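PDB 5CQF: L-lysine 6-monooxygenase from Pseudomonas syringae pv. tomato, which probably hydroxylates the side-chain amino group of L-lysine in siderophore biosynthesis, as an FAD- and NADPH-dependent flavoprotein monooxygenase. Local coordinates for residues A[72-84]-A[410-422]. Residues are numbered along the deposited sequence; the frame is centred on the assembly and turned at random.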
loop_
_atom_site.group_PDB
_atom_site.type_symbol
_atom_site.label_atom_id
_atom_site.label_comp_id
_atom_site.label_asym_id
_atom_site.label_seq_id
_atom_site.Cartn_x
_atom_site.Cartn_y
_atom_site.Cartn_z
ATOM N N HIS A 72 8.142 12.611 -1.198
ATOM C CA HIS A 72 9.311 11.872 -1.573
ATOM C C HIS A 72 10.531 12.481 -0.876
ATOM O O HIS A 72 10.613 13.677 -0.622
ATOM C CB HIS A 72 9.465 11.856 -3.100
ATOM C CG HIS A 72 10.375 10.800 -3.554
ATOM N ND1 HIS A 72 11.720 11.017 -3.708
ATOM C CD2 HIS A 72 10.176 9.480 -3.750
ATOM C CE1 HIS A 72 12.308 9.880 -4.018
ATOM N NE2 HIS A 72 11.393 8.932 -4.042
ATOM N N VAL A 73 11.489 11.612 -0.592
ATOM C CA VAL A 73 12.702 11.952 0.134
ATOM C C VAL A 73 13.634 12.939 -0.635
ATOM O O VAL A 73 14.371 13.643 -0.031
ATOM C CB VAL A 73 13.345 10.617 0.606
ATOM C CG1 VAL A 73 14.145 9.945 -0.500
ATOM C CG2 VAL A 73 14.150 10.792 1.861
ATOM N N PHE A 74 13.517 13.070 -1.950
ATOM C CA PHE A 74 14.262 14.061 -2.720
ATOM C C PHE A 74 13.818 15.483 -2.494
ATOM O O PHE A 74 14.547 16.424 -2.827
ATOM C CB PHE A 74 14.118 13.839 -4.227
ATOM C CG PHE A 74 14.835 12.629 -4.757
ATOM C CD1 PHE A 74 15.970 12.129 -4.146
ATOM C CD2 PHE A 74 14.373 12.010 -5.896
ATOM C CE1 PHE A 74 16.614 11.012 -4.655
ATOM C CE2 PHE A 74 15.023 10.917 -6.432
ATOM C CZ PHE A 74 16.140 10.402 -5.803
ATOM N N ARG A 75 12.626 15.645 -1.949
ATOM C CA ARG A 75 12.041 16.952 -1.759
ATOM C C ARG A 75 12.426 17.439 -0.364
ATOM O O ARG A 75 11.567 17.617 0.521
ATOM C CB ARG A 75 10.543 16.873 -2.001
ATOM C CG ARG A 75 10.303 16.395 -3.434
ATOM C CD ARG A 75 8.843 16.367 -3.905
ATOM N NE ARG A 75 8.199 17.629 -3.637
ATOM C CZ ARG A 75 6.974 17.769 -3.125
ATOM N NH1 ARG A 75 6.232 16.698 -2.820
ATOM N NH2 ARG A 75 6.513 19.001 -2.909
ATOM N N ASP A 76 13.740 17.647 -0.223
ATOM C CA ASP A 76 14.422 18.063 0.989
ATOM C C ASP A 76 14.809 19.531 0.848
ATOM O O ASP A 76 14.273 20.211 -0.032
ATOM C CB ASP A 76 15.645 17.149 1.262
ATOM C CG ASP A 76 16.758 17.234 0.195
ATOM O OD1 ASP A 76 16.910 18.239 -0.497
ATOM O OD2 ASP A 76 17.507 16.248 0.041
ATOM N N LEU A 77 15.740 20.026 1.684
ATOM C CA LEU A 77 16.079 21.459 1.702
ATOM C C LEU A 77 16.999 21.903 0.609
ATOM O O LEU A 77 17.223 23.114 0.491
ATOM C CB LEU A 77 16.723 21.879 3.030
ATOM C CG LEU A 77 15.764 22.004 4.195
ATOM C CD1 LEU A 77 16.554 22.151 5.477
ATOM C CD2 LEU A 77 14.772 23.164 4.035
ATOM N N VAL A 78 17.572 20.972 -0.164
ATOM C CA VAL A 78 18.578 21.370 -1.196
ATOM C C VAL A 78 18.497 20.705 -2.533
ATOM O O VAL A 78 18.805 21.326 -3.535
ATOM C CB VAL A 78 20.029 21.182 -0.698
ATOM C CG1 VAL A 78 20.245 22.034 0.523
ATOM C CG2 VAL A 78 20.341 19.721 -0.375
ATOM N N THR A 79 18.102 19.440 -2.539
ATOM C CA THR A 79 18.203 18.573 -3.705
ATOM C C THR A 79 17.441 19.101 -4.915
ATOM O O THR A 79 17.931 18.966 -6.019
ATOM C CB THR A 79 17.735 17.153 -3.335
ATOM O OG1 THR A 79 18.651 16.565 -2.418
ATOM C CG2 THR A 79 17.563 16.248 -4.560
ATOM N N PRO A 80 16.219 19.677 -4.735
ATOM C CA PRO A 80 15.508 20.099 -5.963
ATOM C C PRO A 80 16.208 21.229 -6.664
ATOM O O PRO A 80 16.026 21.409 -7.863
ATOM C CB PRO A 80 14.106 20.522 -5.469
ATOM C CG PRO A 80 13.955 19.923 -4.129
ATOM C CD PRO A 80 15.361 19.801 -3.547
ATOM N N ARG A 81 17.012 21.964 -5.910
ATOM C CA ARG A 81 17.876 23.038 -6.419
ATOM C C ARG A 81 19.244 22.499 -6.829
ATOM O O ARG A 81 19.755 22.867 -7.885
ATOM C CB ARG A 81 18.085 24.092 -5.333
ATOM C CG ARG A 81 19.100 25.154 -5.712
ATOM C CD ARG A 81 19.294 26.219 -4.640
ATOM N NE ARG A 81 19.709 25.631 -3.374
ATOM C CZ ARG A 81 20.932 25.192 -3.090
ATOM N NH1 ARG A 81 21.930 25.311 -3.959
ATOM N NH2 ARG A 81 21.163 24.641 -1.901
ATOM N N ASN A 82 19.840 21.635 -5.991
ATOM C CA ASN A 82 21.183 21.079 -6.266
ATOM C C ASN A 82 21.394 19.704 -5.606
ATOM O O ASN A 82 21.706 19.634 -4.439
ATOM C CB ASN A 82 22.250 22.059 -5.760
ATOM C CG ASN A 82 23.634 21.475 -5.799
ATOM O OD1 ASN A 82 23.933 20.620 -6.618
ATOM N ND2 ASN A 82 24.491 21.944 -4.914
ATOM N N PRO A 83 21.171 18.629 -6.336
ATOM C CA PRO A 83 21.323 17.306 -5.756
ATOM C C PRO A 83 22.754 16.979 -5.257
ATOM O O PRO A 83 22.909 16.067 -4.485
ATOM C CB PRO A 83 20.961 16.382 -6.915
ATOM C CG PRO A 83 20.041 17.202 -7.763
ATOM C CD PRO A 83 20.651 18.555 -7.710
ATOM N N ARG A 84 23.765 17.729 -5.676
ATOM C CA ARG A 84 25.129 17.466 -5.285
ATOM C C ARG A 84 25.498 18.166 -3.989
ATOM O O ARG A 84 26.591 17.988 -3.475
ATOM C CB ARG A 84 26.072 17.928 -6.390
ATOM C CG ARG A 84 25.724 17.316 -7.724
ATOM C CD ARG A 84 26.798 17.630 -8.720
ATOM N NE ARG A 84 28.023 16.869 -8.449
ATOM C CZ ARG A 84 29.189 17.077 -9.072
ATOM N NH1 ARG A 84 29.301 18.007 -10.004
ATOM N NH2 ARG A 84 30.249 16.350 -8.761
ATOM N N GLN A 410 5.114 24.794 4.928
ATOM C CA GLN A 410 6.484 24.471 5.314
ATOM C C GLN A 410 7.079 23.380 4.407
ATOM O O GLN A 410 7.808 22.533 4.895
ATOM C CB GLN A 410 6.574 24.086 6.804
ATOM C CG GLN A 410 6.265 25.219 7.776
ATOM C CD GLN A 410 7.208 26.411 7.618
ATOM O OE1 GLN A 410 8.392 26.346 7.971
ATOM N NE2 GLN A 410 6.684 27.505 7.064
ATOM N N SER A 411 6.787 23.416 3.098
ATOM C CA SER A 411 7.333 22.453 2.122
ATOM C C SER A 411 8.834 22.674 1.935
ATOM O O SER A 411 9.290 23.741 1.530
ATOM C CB SER A 411 6.635 22.588 0.766
ATOM O OG SER A 411 7.158 21.674 -0.187
ATOM N N PHE A 412 9.603 21.647 2.238
ATOM C CA PHE A 412 11.043 21.775 2.173
ATOM C C PHE A 412 11.488 21.995 0.740
ATOM O O PHE A 412 12.348 22.829 0.482
ATOM C CB PHE A 412 11.700 20.548 2.738
ATOM C CG PHE A 412 11.716 20.499 4.224
ATOM C CD1 PHE A 412 10.957 21.366 4.993
ATOM C CD2 PHE A 412 12.506 19.548 4.866
ATOM C CE1 PHE A 412 11.005 21.315 6.366
ATOM C CE2 PHE A 412 12.558 19.487 6.251
ATOM C CZ PHE A 412 11.799 20.375 7.001
ATOM N N SER A 413 10.893 21.277 -0.195
ATOM C CA SER A 413 11.291 21.443 -1.572
ATOM C C SER A 413 11.039 22.856 -2.095
ATOM O O SER A 413 11.874 23.403 -2.836
ATOM C CB SER A 413 10.620 20.407 -2.463
ATOM O OG SER A 413 9.211 20.361 -2.284
ATOM N N LEU A 414 9.923 23.468 -1.705
ATOM C CA LEU A 414 9.615 24.818 -2.166
ATOM C C LEU A 414 10.667 25.793 -1.661
ATOM O O LEU A 414 11.097 26.664 -2.408
ATOM C CB LEU A 414 8.217 25.257 -1.704
ATOM C CG LEU A 414 7.078 24.465 -2.368
ATOM C CD1 LEU A 414 5.703 24.973 -1.896
ATOM C CD2 LEU A 414 7.148 24.464 -3.895
HETATM N N MSE A 415 11.095 25.601 -0.409
HETATM C CA MSE A 415 12.129 26.416 0.194
HETATM C C MSE A 415 13.397 26.316 -0.559
HETATM O O MSE A 415 14.096 27.314 -0.729
HETATM C CB MSE A 415 12.415 26.020 1.624
HETATM C CG MSE A 415 11.338 26.654 2.465
HETATM SE SE MSE A 415 11.203 25.569 4.074
HETATM C CE MSE A 415 9.625 26.640 4.624
ATOM N N ALA A 416 13.709 25.118 -1.027
ATOM C CA ALA A 416 14.948 24.914 -1.780
ATOM C C ALA A 416 14.934 25.723 -3.032
ATOM O O ALA A 416 15.918 26.320 -3.373
ATOM C CB ALA A 416 15.136 23.471 -2.123
ATOM N N LEU A 417 13.803 25.737 -3.718
ATOM C CA LEU A 417 13.673 26.424 -5.019
ATOM C C LEU A 417 13.662 27.935 -4.869
ATOM O O LEU A 417 14.324 28.642 -5.630
ATOM C CB LEU A 417 12.425 25.936 -5.759
ATOM C CG LEU A 417 12.538 24.432 -6.156
ATOM C CD1 LEU A 417 11.243 23.872 -6.696
ATOM C CD2 LEU A 417 13.615 24.246 -7.204
ATOM N N ARG A 418 12.942 28.403 -3.866
ATOM C CA ARG A 418 12.942 29.801 -3.529
ATOM C C ARG A 418 14.329 30.274 -3.178
ATOM O O ARG A 418 14.740 31.338 -3.633
ATOM C CB ARG A 418 12.011 30.105 -2.348
ATOM C CG ARG A 418 10.534 29.985 -2.659
ATOM C CD ARG A 418 9.698 30.809 -1.705
ATOM N NE ARG A 418 9.851 30.403 -0.309
ATOM C CZ ARG A 418 9.138 29.454 0.283
ATOM N NH1 ARG A 418 8.246 28.755 -0.388
ATOM N NH2 ARG A 418 9.331 29.170 1.553
ATOM N N ALA A 419 15.038 29.514 -2.355
ATOM C CA ALA A 419 16.404 29.863 -1.970
ATOM C C ALA A 419 17.270 30.105 -3.184
ATOM O O ALA A 419 18.083 31.002 -3.176
ATOM C CB ALA A 419 17.026 28.771 -1.107
ATOM N N GLY A 420 17.102 29.296 -4.227
ATOM C CA GLY A 420 17.854 29.503 -5.464
ATOM C C GLY A 420 17.539 30.842 -6.148
ATOM O O GLY A 420 18.436 31.580 -6.537
ATOM N N ARG A 421 16.260 31.145 -6.287
ATOM C CA ARG A 421 15.811 32.375 -6.901
ATOM C C ARG A 421 16.250 33.611 -6.115
ATOM O O ARG A 421 16.616 34.625 -6.713
ATOM C CB ARG A 421 14.283 32.398 -6.990
ATOM C CG ARG A 421 13.684 31.455 -8.013
ATOM C CD ARG A 421 12.351 32.012 -8.524
ATOM N NE ARG A 421 11.568 31.001 -9.248
ATOM C CZ ARG A 421 10.832 31.237 -10.331
ATOM N NH1 ARG A 421 10.756 32.457 -10.843
ATOM N NH2 ARG A 421 10.183 30.237 -10.917
ATOM N N ILE A 422 16.212 33.523 -4.786
ATOM C CA ILE A 422 16.569 34.648 -3.955
ATOM C C ILE A 422 18.078 34.843 -3.925
ATOM O O ILE A 422 18.556 35.962 -4.078
ATOM C CB ILE A 422 15.951 34.548 -2.548
ATOM C CG1 ILE A 422 14.451 34.811 -2.646
ATOM C CG2 ILE A 422 16.558 35.566 -1.581
ATOM C CD1 ILE A 422 13.657 34.367 -1.432
HETATM O O HOH W 1 7.870 20.952 -4.595
HETATM O O HOH W 2 9.189 18.897 0.217
#
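Ala416 and Pro80 meet where the loop 72-84 lies along the first turns of helix 412-428, in what is probably the FAD-binding Rossmann-type domain, whose helix 23-37 borders the same contact. The close approach of loop and helix here rests on compact groups. Ala416 has just a methyl, and its CB can therefore lie 3.4 Å from the backbone carbonyl oxygen Leu77 O, with Pro80 CD on it as well. The rigid Pro80 ring also sets CG against Ser413 CB, and its CB meets Leu417 CD2. Farther in, Leu77 brings CD2 over one face of the Phe412 ring, offset toward the rim, 4.1 Å from Phe412 CG; Trp114 of helix 111-125 meets that ring nearly perpendicularly.

Polar contacts gather at the helix start, where Ser411 is the N-cap. Arg75 NE gives Ser413 OG a weak, bent bond (3.2 Å, 127°). One water accepts from Arg75 NH2 and bonds Ser413 OG; another takes the first-turn Ser413 N-H and donates to Arg75 O, while Asn251 holds Arg75 NH1. Within the loop, Asp76 OD1 accepts from both Val78 N and Thr79 N, an Asx motif, using its syn lone pair for Thr79 N.

Arg81 extends with CG anti to the backbone N (chi1 173°), then bends at chi3 as its guanidinium reaches a salt bridge with Asp34. Side-chainless Gly420 lets the aliphatic part pass close: Arg81 CD lies 3.7 Å from Gly420 CA.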